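Local coordinates for arginase (RocF) (Helicobacter pylori, PDB 4G3H), which probably hydrolyses L-arginine to L-ornithine and urea at a centre of two manganese ions, at residues Y50-Y55 / S88-N93; I112-A117 / Y230-L235; H118-T123 / G134-M139; I174-L179 / R196-P201. All blocks are in the same frame, centred on the assembly; numbering follows the deposited sequence.

Contact 1: Y50-Y55 / S88-N93; sequences YKEFRY and SSEHAN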
loop_
_atom_site.group_PDB
_atom_site.type_symbol
_atom_site.label_atom_id
_atom_site.label_comp_id
_atom_site.label_asym_id
_atom_site.label_seq_id
_atom_site.Cartn_x
_atom_site.Cartn_y
_atom_site.Cartn_z
ATOM N N TYR A 50 4.067 3.091 -14.352
ATOM C CA TYR A 50 4.012 4.255 -13.484
ATOM C C TYR A 50 5.210 5.160 -13.712
ATOM O O TYR A 50 6.197 4.767 -14.333
ATOM C CB TYR A 50 3.945 3.821 -12.010
ATOM C CG TYR A 50 5.222 3.217 -11.450
ATOM C CD1 TYR A 50 6.214 4.028 -10.895
ATOM C CD2 TYR A 50 5.433 1.836 -11.469
ATOM C CE1 TYR A 50 7.392 3.480 -10.367
ATOM C CE2 TYR A 50 6.614 1.272 -10.943
ATOM C CZ TYR A 50 7.582 2.104 -10.393
ATOM O OH TYR A 50 8.733 1.574 -9.847
ATOM N N LYS A 51 5.103 6.381 -13.205
ATOM C CA LYS A 51 6.153 7.374 -13.328
ATOM C C LYS A 51 6.535 7.782 -11.912
ATOM O O LYS A 51 5.668 8.060 -11.087
ATOM C CB LYS A 51 5.635 8.587 -14.095
ATOM C CG LYS A 51 6.719 9.520 -14.583
ATOM C CD LYS A 51 6.119 10.690 -15.330
ATOM C CE LYS A 51 7.128 11.293 -16.279
ATOM N NZ LYS A 51 7.519 10.300 -17.315
ATOM N N GLU A 52 7.830 7.805 -11.625
ATOM C CA GLU A 52 8.297 8.177 -10.295
ATOM C C GLU A 52 8.094 9.668 -10.035
ATOM O O GLU A 52 8.352 10.499 -10.901
ATOM C CB GLU A 52 9.779 7.843 -10.147
ATOM C CG GLU A 52 10.355 8.254 -8.805
ATOM C CD GLU A 52 11.862 8.109 -8.742
ATOM O OE1 GLU A 52 12.433 8.362 -7.661
ATOM O OE2 GLU A 52 12.476 7.747 -9.768
ATOM N N PHE A 53 7.630 10.003 -8.838
ATOM C CA PHE A 53 7.412 11.400 -8.478
ATOM C C PHE A 53 8.695 11.965 -7.870
ATOM O O PHE A 53 9.142 11.508 -6.817
ATOM C CB PHE A 53 6.255 11.513 -7.479
ATOM C CG PHE A 53 5.893 12.927 -7.124
ATOM C CD1 PHE A 53 5.958 13.942 -8.077
ATOM C CD2 PHE A 53 5.452 13.239 -5.843
ATOM C CE1 PHE A 53 5.586 15.249 -7.759
ATOM C CE2 PHE A 53 5.077 14.544 -5.513
ATOM C CZ PHE A 53 5.144 15.551 -6.474
ATOM N N ARG A 54 9.292 12.944 -8.546
ATOM C CA ARG A 54 10.526 13.558 -8.069
ATOM C C ARG A 54 10.281 14.988 -7.604
ATOM O O ARG A 54 11.165 15.842 -7.681
ATOM C CB ARG A 54 11.593 13.540 -9.172
ATOM C CG ARG A 54 11.974 12.140 -9.642
ATOM C CD ARG A 54 13.131 12.144 -10.638
ATOM N NE ARG A 54 12.819 12.914 -11.830
ATOM C CZ ARG A 54 12.783 12.455 -13.077
ATOM N NH1 ARG A 54 12.476 13.297 -14.050
ATOM N NH2 ARG A 54 13.047 11.186 -13.365
ATOM N N TYR A 55 9.066 15.237 -7.124
ATOM C CA TYR A 55 8.673 16.548 -6.625
ATOM C C TYR A 55 8.943 17.658 -7.634
ATOM O O TYR A 55 8.399 17.648 -8.738
ATOM C CB TYR A 55 9.400 16.838 -5.308
ATOM C CG TYR A 55 9.368 15.665 -4.355
ATOM C CD1 TYR A 55 10.349 14.675 -4.406
ATOM C CD2 TYR A 55 8.320 15.508 -3.451
ATOM C CE1 TYR A 55 10.284 13.553 -3.581
ATOM C CE2 TYR A 55 8.243 14.390 -2.622
ATOM C CZ TYR A 55 9.228 13.417 -2.693
ATOM O OH TYR A 55 9.149 12.303 -1.889
ATOM N N SER A 88 2.449 -2.964 -6.016
ATOM C CA SER A 88 2.737 -1.611 -6.160
ATOM C C SER A 88 4.139 -1.119 -6.497
ATOM O O SER A 88 4.271 -0.162 -6.811
ATOM C CB SER A 88 2.017 -0.770 -5.182
ATOM O OG SER A 88 2.519 -0.726 -4.050
ATOM N N SER A 89 5.086 -1.980 -6.220
ATOM C CA SER A 89 6.455 -1.914 -6.279
ATOM C C SER A 89 7.019 -1.020 -5.214
ATOM O O SER A 89 7.507 -1.424 -4.513
ATOM C CB SER A 89 6.963 -1.445 -7.624
ATOM O OG SER A 89 8.213 -1.543 -7.837
ATOM N N GLU A 90 6.724 0.200 -5.233
ATOM C CA GLU A 90 7.060 1.186 -4.315
ATOM C C GLU A 90 5.922 1.873 -3.645
ATOM O O GLU A 90 5.051 2.093 -4.251
ATOM C CB GLU A 90 8.142 2.107 -4.872
ATOM C CG GLU A 90 7.857 2.879 -5.997
ATOM C CD GLU A 90 9.058 3.661 -6.499
ATOM O OE1 GLU A 90 10.041 3.183 -6.994
ATOM O OE2 GLU A 90 8.975 4.798 -6.479
ATOM N N HIS A 91 5.978 2.075 -2.334
ATOM C CA HIS A 91 4.842 2.676 -1.667
ATOM C C HIS A 91 4.352 4.004 -2.212
ATOM O O HIS A 91 3.169 4.309 -2.105
ATOM C CB HIS A 91 5.092 2.802 -0.163
ATOM C CG HIS A 91 3.963 2.277 0.665
ATOM N ND1 HIS A 91 2.703 2.064 0.147
ATOM C CD2 HIS A 91 3.902 1.908 1.963
ATOM C CE1 HIS A 91 1.916 1.583 1.092
ATOM N NE2 HIS A 91 2.621 1.478 2.204
ATOM N N ALA A 92 5.235 4.796 -2.805
ATOM C CA ALA A 92 4.813 6.083 -3.344
ATOM C C ALA A 92 3.692 5.918 -4.369
ATOM O O ALA A 92 2.870 6.815 -4.529
ATOM C CB ALA A 92 6.001 6.813 -3.975
ATOM N N ASN A 93 3.651 4.771 -5.050
ATOM C CA ASN A 93 2.615 4.517 -6.058
ATOM C C ASN A 93 1.223 4.364 -5.452
ATOM O O ASN A 93 0.219 4.382 -6.166
ATOM C CB ASN A 93 2.939 3.259 -6.872
ATOM C CG ASN A 93 4.180 3.418 -7.724
ATOM O OD1 ASN A 93 4.470 4.505 -8.218
ATOM N ND2 ASN A 93 4.913 2.322 -7.920
HETATM O O HOH W 1 3.738 6.745 -9.169
HETATM O O HOH W 2 10.780 7.301 -5.952
#

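Contact 2: I112-A117 / Y230-L235; sequences ILYLDA and YLSLDL. With MN (manganese (II) ion), chain E; MN (manganese (II) ion), chain F.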
loop_
_atom_site.group_PDB
_atom_site.type_symbol
_atom_site.label_atom_id
_atom_site.label_comp_id
_atom_site.label_asym_id
_atom_site.label_seq_id
_atom_site.Cartn_x
_atom_site.Cartn_y
_atom_site.Cartn_z
ATOM N N ILE A 112 -8.749 2.709 5.757
ATOM C CA ILE A 112 -7.431 2.276 5.302
ATOM C C ILE A 112 -6.649 1.513 6.371
ATOM O O ILE A 112 -6.469 1.998 7.478
ATOM C CB ILE A 112 -6.567 3.487 4.872
ATOM C CG1 ILE A 112 -7.299 4.312 3.816
ATOM C CG2 ILE A 112 -5.234 3.008 4.314
ATOM C CD1 ILE A 112 -6.602 5.613 3.479
ATOM N N LEU A 113 -6.195 0.313 6.034
ATOM C CA LEU A 113 -5.388 -0.486 6.952
ATOM C C LEU A 113 -4.009 -0.322 6.347
ATOM O O LEU A 113 -3.761 -0.781 5.230
ATOM C CB LEU A 113 -5.821 -1.955 6.934
ATOM C CG LEU A 113 -7.242 -2.218 7.452
ATOM C CD1 LEU A 113 -7.634 -3.669 7.214
ATOM C CD2 LEU A 113 -7.320 -1.869 8.939
ATOM N N TYR A 114 -3.128 0.356 7.078
ATOM C CA TYR A 114 -1.781 0.645 6.593
ATOM C C TYR A 114 -0.715 -0.025 7.458
ATOM O O TYR A 114 -0.422 0.444 8.557
ATOM C CB TYR A 114 -1.576 2.171 6.607
ATOM C CG TYR A 114 -0.591 2.712 5.594
ATOM C CD1 TYR A 114 -0.965 2.895 4.264
ATOM C CD2 TYR A 114 0.699 3.074 5.971
ATOM C CE1 TYR A 114 -0.089 3.427 3.334
ATOM C CE2 TYR A 114 1.598 3.613 5.038
ATOM C CZ TYR A 114 1.190 3.789 3.720
ATOM O OH TYR A 114 2.041 4.337 2.788
ATOM N N LEU A 115 -0.138 -1.115 6.963
ATOM C CA LEU A 115 0.895 -1.846 7.698
ATOM C C LEU A 115 2.228 -1.358 7.174
ATOM O O LEU A 115 2.572 -1.601 6.016
ATOM C CB LEU A 115 0.738 -3.351 7.475
ATOM C CG LEU A 115 -0.495 -3.966 8.149
ATOM C CD1 LEU A 115 -1.762 -3.431 7.491
ATOM C CD2 LEU A 115 -0.431 -5.496 8.034
ATOM N N ASP A 116 2.994 -0.693 8.036
ATOM C CA ASP A 116 4.237 -0.084 7.585
ATOM C C ASP A 116 5.099 0.341 8.775
ATOM O O ASP A 116 4.588 0.586 9.870
ATOM C CB ASP A 116 3.849 1.156 6.771
ATOM C CG ASP A 116 4.952 1.670 5.881
ATOM O OD1 ASP A 116 6.123 1.741 6.300
ATOM O OD2 ASP A 116 4.626 2.038 4.744
ATOM N N ALA A 117 6.405 0.428 8.557
ATOM C CA ALA A 117 7.307 0.871 9.606
ATOM C C ALA A 117 7.250 2.398 9.615
ATOM O O ALA A 117 7.643 3.034 10.593
ATOM C CB ALA A 117 8.734 0.404 9.316
ATOM N N TYR A 230 -9.465 -0.589 2.281
ATOM C CA TYR A 230 -8.296 -0.762 1.427
ATOM C C TYR A 230 -7.130 -1.148 2.345
ATOM O O TYR A 230 -6.836 -0.433 3.309
ATOM C CB TYR A 230 -7.979 0.560 0.711
ATOM C CG TYR A 230 -6.771 0.525 -0.207
ATOM C CD1 TYR A 230 -6.896 0.179 -1.556
ATOM C CD2 TYR A 230 -5.497 0.843 0.277
ATOM C CE1 TYR A 230 -5.775 0.152 -2.405
ATOM C CE2 TYR A 230 -4.374 0.816 -0.558
ATOM C CZ TYR A 230 -4.519 0.469 -1.895
ATOM O OH TYR A 230 -3.406 0.440 -2.707
ATOM N N LEU A 231 -6.485 -2.280 2.073
ATOM C CA LEU A 231 -5.342 -2.691 2.892
ATOM C C LEU A 231 -4.030 -2.489 2.133
ATOM O O LEU A 231 -3.850 -2.991 1.018
ATOM C CB LEU A 231 -5.453 -4.159 3.332
ATOM C CG LEU A 231 -4.387 -4.516 4.390
ATOM C CD1 LEU A 231 -4.929 -5.556 5.357
ATOM C CD2 LEU A 231 -3.100 -5.007 3.718
ATOM N N SER A 232 -3.119 -1.743 2.747
ATOM C CA SER A 232 -1.826 -1.479 2.137
ATOM C C SER A 232 -0.730 -2.028 3.040
ATOM O O SER A 232 -0.553 -1.567 4.165
ATOM C CB SER A 232 -1.637 0.023 1.927
ATOM O OG SER A 232 -0.508 0.273 1.115
ATOM N N LEU A 233 0.004 -3.012 2.534
ATOM C CA LEU A 233 1.065 -3.651 3.300
ATOM C C LEU A 233 2.466 -3.373 2.774
ATOM O O LEU A 233 2.793 -3.717 1.632
ATOM C CB LEU A 233 0.846 -5.177 3.342
ATOM C CG LEU A 233 2.061 -6.040 3.752
ATOM C CD1 LEU A 233 2.513 -5.673 5.161
ATOM C CD2 LEU A 233 1.719 -7.515 3.676
ATOM N N ASP A 234 3.289 -2.770 3.630
ATOM C CA ASP A 234 4.685 -2.467 3.318
ATOM C C ASP A 234 5.494 -3.504 4.103
ATOM O O ASP A 234 5.428 -3.547 5.328
ATOM C CB ASP A 234 5.048 -1.057 3.798
ATOM C CG ASP A 234 6.477 -0.663 3.443
ATOM O OD1 ASP A 234 7.374 -1.544 3.382
ATOM O OD2 ASP A 234 6.708 0.543 3.235
ATOM N N LEU A 235 6.266 -4.324 3.403
ATOM C CA LEU A 235 7.037 -5.375 4.048
ATOM C C LEU A 235 8.031 -4.913 5.119
ATOM O O LEU A 235 8.460 -5.711 5.954
ATOM C CB LEU A 235 7.759 -6.210 2.983
ATOM C CG LEU A 235 6.836 -6.957 2.001
ATOM C CD1 LEU A 235 7.654 -7.502 0.838
ATOM C CD2 LEU A 235 6.099 -8.086 2.723
HETATM MN MN MN E . 5.674 2.793 3.135
HETATM MN MN MN F . 7.829 1.798 4.847
#

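Contact 3: H118-T123 / G134-M139; sequences HADIHT and GMPLGM. With MN (manganese (II) ion), chain F; MN (manganese (II) ion), chain E.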
loop_
_atom_site.group_PDB
_atom_site.type_symbol
_atom_site.label_atom_id
_atom_site.label_comp_id
_atom_site.label_asym_id
_atom_site.label_seq_id
_atom_site.Cartn_x
_atom_site.Cartn_y
_atom_site.Cartn_z
ATOM N N HIS A 118 6.744 2.971 8.519
ATOM C CA HIS A 118 6.646 4.426 8.362
ATOM C C HIS A 118 5.216 4.949 8.216
ATOM O O HIS A 118 4.310 4.216 7.830
ATOM C CB HIS A 118 7.452 4.879 7.137
ATOM C CG HIS A 118 8.811 4.259 7.042
ATOM N ND1 HIS A 118 9.048 3.092 6.352
ATOM C CD2 HIS A 118 9.997 4.621 7.587
ATOM C CE1 HIS A 118 10.320 2.758 6.476
ATOM N NE2 HIS A 118 10.918 3.669 7.222
ATOM N N ALA A 119 5.032 6.233 8.508
ATOM C CA ALA A 119 3.729 6.878 8.403
ATOM C C ALA A 119 3.488 7.375 6.973
ATOM O O ALA A 119 2.345 7.547 6.548
ATOM C CB ALA A 119 3.645 8.047 9.387
ATOM N N ASP A 120 4.573 7.609 6.239
ATOM C CA ASP A 120 4.490 8.078 4.854
ATOM C C ASP A 120 3.627 9.327 4.673
ATOM O O ASP A 120 2.922 9.464 3.670
ATOM C CB ASP A 120 3.949 6.972 3.936
ATOM C CG ASP A 120 4.913 5.800 3.785
ATOM O OD1 ASP A 120 6.103 5.950 4.118
ATOM O OD2 ASP A 120 4.479 4.727 3.312
ATOM N N ILE A 121 3.687 10.241 5.633
ATOM C CA ILE A 121 2.904 11.463 5.547
ATOM C C ILE A 121 3.720 12.595 4.930
ATOM O O ILE A 121 3.210 13.379 4.131
ATOM C CB ILE A 121 2.397 11.891 6.941
ATOM C CG1 ILE A 121 1.349 10.888 7.434
ATOM C CG2 ILE A 121 1.815 13.295 6.880
ATOM C CD1 ILE A 121 0.869 11.123 8.855
ATOM N N HIS A 122 4.992 12.672 5.298
ATOM C CA HIS A 122 5.870 13.711 4.787
ATOM C C HIS A 122 7.180 13.113 4.301
ATOM O O HIS A 122 7.776 12.261 4.966
ATOM C CB HIS A 122 6.156 14.748 5.878
ATOM C CG HIS A 122 4.975 15.597 6.236
ATOM N ND1 HIS A 122 4.800 16.134 7.493
ATOM C CD2 HIS A 122 3.915 16.010 5.500
ATOM C CE1 HIS A 122 3.682 16.837 7.518
ATOM N NE2 HIS A 122 3.125 16.778 6.320
ATOM N N THR A 123 7.629 13.561 3.138
ATOM C CA THR A 123 8.877 13.069 2.577
ATOM C C THR A 123 10.023 13.347 3.542
ATOM O O THR A 123 10.190 14.474 4.007
ATOM C CB THR A 123 9.186 13.751 1.239
ATOM O OG1 THR A 123 8.148 13.448 0.299
ATOM C CG2 THR A 123 10.519 13.273 0.696
ATOM N N GLY A 134 8.529 8.200 0.558
ATOM C CA GLY A 134 7.663 9.215 -0.018
ATOM C C GLY A 134 6.583 9.718 0.927
ATOM O O GLY A 134 6.667 9.538 2.145
ATOM N N MET A 135 5.559 10.351 0.360
ATOM C CA MET A 135 4.461 10.899 1.149
ATOM C C MET A 135 3.082 10.645 0.529
ATOM O O MET A 135 2.262 11.563 0.415
ATOM C CB MET A 135 4.665 12.400 1.327
ATOM C CG MET A 135 5.038 13.114 0.039
ATOM S SD MET A 135 4.831 14.899 0.140
ATOM C CE MET A 135 6.046 15.323 1.380
ATOM N N PRO A 136 2.803 9.392 0.129
ATOM C CA PRO A 136 1.496 9.103 -0.469
ATOM C C PRO A 136 0.328 9.451 0.449
ATOM O O PRO A 136 -0.673 10.002 0.000
ATOM C CB PRO A 136 1.579 7.605 -0.782
ATOM C CG PRO A 136 2.517 7.090 0.258
ATOM C CD PRO A 136 3.592 8.157 0.284
ATOM N N LEU A 137 0.457 9.133 1.734
ATOM C CA LEU A 137 -0.616 9.428 2.677
ATOM C C LEU A 137 -0.731 10.927 2.941
ATOM O O LEU A 137 -1.826 11.435 3.188
ATOM C CB LEU A 137 -0.407 8.667 3.994
ATOM C CG LEU A 137 -0.714 7.162 3.924
ATOM C CD1 LEU A 137 -0.539 6.534 5.293
ATOM C CD2 LEU A 137 -2.149 6.951 3.424
ATOM N N GLY A 138 0.398 11.630 2.879
ATOM C CA GLY A 138 0.385 13.064 3.088
ATOM C C GLY A 138 -0.415 13.729 1.981
ATOM O O GLY A 138 -1.023 14.781 2.184
ATOM N N MET A 139 -0.414 13.109 0.803
ATOM C CA MET A 139 -1.143 13.630 -0.349
ATOM C C MET A 139 -2.600 13.183 -0.297
ATOM O O MET A 139 -3.497 13.906 -0.731
ATOM C CB MET A 139 -0.497 13.137 -1.643
ATOM C CG MET A 139 0.958 13.546 -1.796
ATOM S SD MET A 139 1.670 12.883 -3.305
ATOM C CE MET A 139 0.610 13.662 -4.485
HETATM MN MN MN F . 7.829 1.798 4.847
HETATM MN MN MN E . 5.674 2.793 3.135
#

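Contact 4: I174-L179 / R196-P201; sequences IDPKCL and RELQIP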
loop_
_atom_site.group_PDB
_atom_site.type_symbol
_atom_site.label_atom_id
_atom_site.label_comp_id
_atom_site.label_asym_id
_atom_site.label_seq_id
_atom_site.Cartn_x
_atom_site.Cartn_y
_atom_site.Cartn_z
ATOM N N ILE A 174 -11.084 11.759 2.910
ATOM C CA ILE A 174 -10.786 10.651 3.794
ATOM C C ILE A 174 -10.825 11.137 5.244
ATOM O O ILE A 174 -10.275 12.184 5.568
ATOM C CB ILE A 174 -9.390 10.056 3.467
ATOM C CG1 ILE A 174 -9.391 9.473 2.050
ATOM C CG2 ILE A 174 -9.021 8.983 4.474
ATOM C CD1 ILE A 174 -10.374 8.332 1.838
ATOM N N ASP A 175 -11.495 10.375 6.102
ATOM C CA ASP A 175 -11.605 10.688 7.522
ATOM C C ASP A 175 -10.310 10.183 8.160
ATOM O O ASP A 175 -10.085 8.975 8.248
ATOM C CB ASP A 175 -12.811 9.949 8.109
ATOM C CG ASP A 175 -13.015 10.229 9.586
ATOM O OD1 ASP A 175 -12.166 10.910 10.188
ATOM O OD2 ASP A 175 -14.032 9.759 10.146
ATOM N N PRO A 176 -9.443 11.103 8.615
ATOM C CA PRO A 176 -8.158 10.758 9.237
ATOM C C PRO A 176 -8.261 9.685 10.326
ATOM O O PRO A 176 -7.301 8.950 10.586
ATOM C CB PRO A 176 -7.667 12.099 9.790
ATOM C CG PRO A 176 -8.319 13.103 8.905
ATOM C CD PRO A 176 -9.707 12.546 8.738
ATOM N N LYS A 177 -9.431 9.610 10.953
ATOM C CA LYS A 177 -9.693 8.647 12.018
ATOM C C LYS A 177 -9.968 7.247 11.480
ATOM O O LYS A 177 -10.041 6.288 12.246
ATOM C CB LYS A 177 -10.881 9.116 12.854
ATOM C CG LYS A 177 -10.601 10.354 13.689
ATOM C CD LYS A 177 -11.897 11.032 14.093
ATOM C CE LYS A 177 -11.787 11.626 15.480
ATOM N NZ LYS A 177 -11.630 10.546 16.495
ATOM N N CYS A 178 -10.118 7.131 10.164
ATOM C CA CYS A 178 -10.374 5.840 9.537
ATOM C C CYS A 178 -9.126 5.276 8.844
ATOM O O CYS A 178 -9.196 4.318 8.065
ATOM C CB CYS A 178 -11.544 5.971 8.564
ATOM S SG CYS A 178 -13.093 6.380 9.434
ATOM N N LEU A 179 -7.986 5.894 9.132
ATOM C CA LEU A 179 -6.698 5.455 8.617
ATOM C C LEU A 179 -6.108 4.786 9.844
ATOM O O LEU A 179 -5.985 5.418 10.893
ATOM C CB LEU A 179 -5.837 6.655 8.197
ATOM C CG LEU A 179 -4.307 6.480 8.180
ATOM C CD1 LEU A 179 -3.891 5.377 7.213
ATOM C CD2 LEU A 179 -3.655 7.799 7.782
ATOM N N ARG A 196 -0.905 13.333 15.706
ATOM C CA ARG A 196 -1.492 13.806 16.953
ATOM C C ARG A 196 -2.667 14.742 16.675
ATOM O O ARG A 196 -3.760 14.570 17.220
ATOM C CB ARG A 196 -0.446 14.539 17.793
ATOM C CG ARG A 196 -0.979 15.074 19.116
ATOM C CD ARG A 196 0.151 15.616 19.973
ATOM N NE ARG A 196 0.860 16.679 19.276
ATOM C CZ ARG A 196 2.183 16.759 19.176
ATOM N NH1 ARG A 196 2.959 15.840 19.732
ATOM N NH2 ARG A 196 2.728 17.761 18.503
ATOM N N GLU A 197 -2.438 15.729 15.815
ATOM C CA GLU A 197 -3.469 16.699 15.467
ATOM C C GLU A 197 -4.720 16.069 14.867
ATOM O O GLU A 197 -5.832 16.394 15.275
ATOM C CB GLU A 197 -2.905 17.736 14.492
ATOM C CG GLU A 197 -3.959 18.622 13.843
ATOM C CD GLU A 197 -3.368 19.582 12.824
ATOM O OE1 GLU A 197 -4.148 20.276 12.135
ATOM O OE2 GLU A 197 -2.122 19.644 12.713
ATOM N N LEU A 198 -4.537 15.172 13.901
ATOM C CA LEU A 198 -5.662 14.518 13.241
ATOM C C LEU A 198 -6.187 13.307 14.019
ATOM O O LEU A 198 -7.194 12.697 13.643
ATOM C CB LEU A 198 -5.254 14.097 11.828
ATOM C CG LEU A 198 -4.885 15.234 10.870
ATOM C CD1 LEU A 198 -4.609 14.668 9.478
ATOM C CD2 LEU A 198 -6.024 16.243 10.802
ATOM N N GLN A 199 -5.493 12.968 15.103
ATOM C CA GLN A 199 -5.864 11.845 15.952
ATOM C C GLN A 199 -6.000 10.539 15.154
ATOM O O GLN A 199 -7.017 9.838 15.226
ATOM C CB GLN A 199 -7.160 12.192 16.707
ATOM C CG GLN A 199 -7.019 13.476 17.556
ATOM C CD GLN A 199 -8.333 14.003 18.130
ATOM O OE1 GLN A 199 -8.350 15.017 18.834
ATOM N NE2 GLN A 199 -9.431 13.322 17.835
ATOM N N ILE A 200 -4.954 10.215 14.396
ATOM C CA ILE A 200 -4.936 8.996 13.582
ATOM C C ILE A 200 -4.525 7.799 14.437
ATOM O O ILE A 200 -3.438 7.786 15.013
ATOM C CB ILE A 200 -3.951 9.139 12.393
ATOM C CG1 ILE A 200 -4.318 10.386 11.579
ATOM C CG2 ILE A 200 -4.005 7.882 11.501
ATOM C CD1 ILE A 200 -3.419 10.660 10.398
ATOM N N PRO A 201 -5.398 6.782 14.542
ATOM C CA PRO A 201 -5.088 5.588 15.343
ATOM C C PRO A 201 -3.806 4.911 14.864
ATOM O O PRO A 201 -3.634 4.681 13.668
ATOM C CB PRO A 201 -6.323 4.709 15.151
ATOM C CG PRO A 201 -6.823 5.108 13.800
ATOM C CD PRO A 201 -6.671 6.613 13.821
#

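Contact 1: Y50-Y55 / S88-N93
The phenol ring of Tyr50 turns one face to the amide of Asn93, whose ND2 sits 3.4 Å above the ring plane, over its centre. The two planes are tilted 62° apart, so the amide leans on the ring instead of stacking flat. Its oxygen drops toward one side of the ring, Asn93 OD1 lying 3.2 Å from Tyr50 CD1. Asn93 cannot easily swivel: ND2 gives an almost straight hydrogen bond of 2.8 Å to Ser88 O, in the plane of the amide. Ser89 and Glu90 meet the ring obliquely at its hydroxyl end. Tyr50 OH does not bond to either of them; its partner is Asp18, which also holds the hydroxyl of Ser89.

Farther along, water takes over. One molecule lies between Lys51 O (3.0 Å) and Asn93 OD1 (2.5 Å). A second donates to Glu52 OE1 (2.6 Å) and Glu90 OE2 (3.1 Å). It bridges two like-charged carboxylates that stand near each other without touching; Arg15, salt-bridged to both, probably offsets their repulsion.

Both segments are loops at the C-terminal ends of parallel strands, the side of the sheet that carries the metals, and the Glu90 side chain is about 8 Å from a manganese ion. Strand 2-8 runs between strands 44-50 and 84-87: Tyr50 is backbone-bonded to Glu7 and Glu9 and rests on Leu6 and Ala8, and Asn93 touches Leu6. The contact thus spans the C-terminal end of strand 2-8, joining the loop before helix 59-78 to the turn that opens into helix 94-104.

Contact 2: I112-A117 / Y230-L235
Leucines fill one face between the parallel strands 110-115 and 228-234, and they interleave. Leu233 CD1 packs against Leu115, 3.7 Å from its CB and near its CD2, while Leu113 CD1 meets Leu231 CD1 at 3.8 Å. Leu231 CG also lies near Leu115 CD1, so Leu231 touches both leucines. On the opposite face the small Ser232 sits beside the broad ring of Tyr114, Ser232 CB 3.8 Å from Tyr114 CD1, and His91 packs close to both.

Four nearly straight backbone bonds, from Leu113 N to Tyr230 O through Asp234 N to Leu115 O, keep the register.

Where the strands end, Asp116 and Asp234, each with CG anti to the backbone N, converge on the manganese pair with carboxylate planes 65° apart. Asp116 spreads its two oxygens, OD2 at 2.1 Å from the chain E ion and OD1 at 2.2 Å from the chain F ion. Asp234 instead puts OD2 on both, at 2.5 Å and 2.3 Å respectively. Asp120 completes the protein ligands of the chain E ion, His118 and Asp236 those of the chain F ion. The cations let these acidic oxygens crowd together, and the bridged pair probably activates water for attack on the guanidinium, as in other arginases.

Contact 3: H118-T123 / G134-M139
Met135 curls back over Thr123, and the two side chains cross obliquely. Its CG stands between the backbone N and the carbonyl carbon (chi1 46°), and a bend at chi3 (65°) carries the methyl round. Met135 CE ends 2.9 Å from Thr123 N and 3.0 Å from Thr123 OG1, very tight packing; the hydroxyl itself bonds to Tyr55 OH. Asp120 packs on the next residue: its CB rests on the Pro136 ring, 3.9 Å from CD, while OD2 reaches past to the chain E manganese at 2.3 Å and bonds to Tyr114 OH. Leu137 points its CD1 at Ala119 O, 3.3 Å away, and its CB lies near Ile121 CG1. His118 stands apart from the helix and gives ND1 to the chain F manganese.

The backbones meet as closely as the side chains. Asp120 O faces the start of helix 136-140, just after the N-cap residue Met135, and accepts two weak bonds, from Leu137 N at 3.2 Å and Gly138 N at 3.4 Å. Beside it, Gly138 CA comes 3.0 Å from Ile121 O in a CA-H...O contact; a CB here would run into that oxygen, so the close approach depends on the missing side chain.

The first turn of the helix thus directs N-H groups at the carbonyl of a metal ligand. These weak bonds may help steady the loop that carries Asp120 OD2 to the ion, and the positive end of the helix may further stabilise the charge there.

Contact 4: I174-L179 / R196-P201
A backbone carbonyl pressed against carbon is the oddity here: Leu179 O lies 3.0 Å from Pro201 CG and 3.2 Å from Ile200 CG2, a snug fit where the chain re-enters the sheet. Around it the contact is greasy. Ile200 CG2 also meets Leu179 CG at 3.6 Å, the two side chains crossing obliquely. Pro176 CB touches Leu198 CB at 3.7 Å and also lies near Ile200 CG1.

Each segment is shaped before it packs. Asp175 OD1 accepts from Lys177 N in an Asx turn, approached from above the carboxylate plane, and Asp175 OD2 pairs with Lys109. A Schellman motif closes helix 189-198, with Gln199 at positive phi (54°) as C-prime; the reversal swings Ile200 and Pro201 onto the turn at Pro176-Lys177. Strand 179-182, this helix and strand 202-203 form a beta-alpha-beta crossover between neighbouring parallel strands, and the contact joins the entry to the first strand to the turn before the second.

At the surface Lys177 and Gln199 lie alongside without a bond, possibly influenced by a crystal neighbour that both touch. The cross-segment fit is therefore apolar, with the polar tips at the surface, while polar groups bond within their own turns or to neighbouring strands and loops.

In the fold
Coming from the N terminus, contact 1 closes first and brings together the loops after strands 44-50 and 84-87, with helix 59-78 in the chain between. Contact 2 opens after it and spans the longest loop, pairing strand 110-115 with strand 228-234. Contacts 3 and 4 are both nested inside that loop, one after the other, and none of the four cross. They still touch in space. Contacts 1, 2 and 3 meet round the metals, and Leu137 of contact 3 packs on Leu179 of contact 4. Cys178 of contact 4 probably bonds to Ile112, tying the entry to strand 179-182 to the neighbouring strand 110-115.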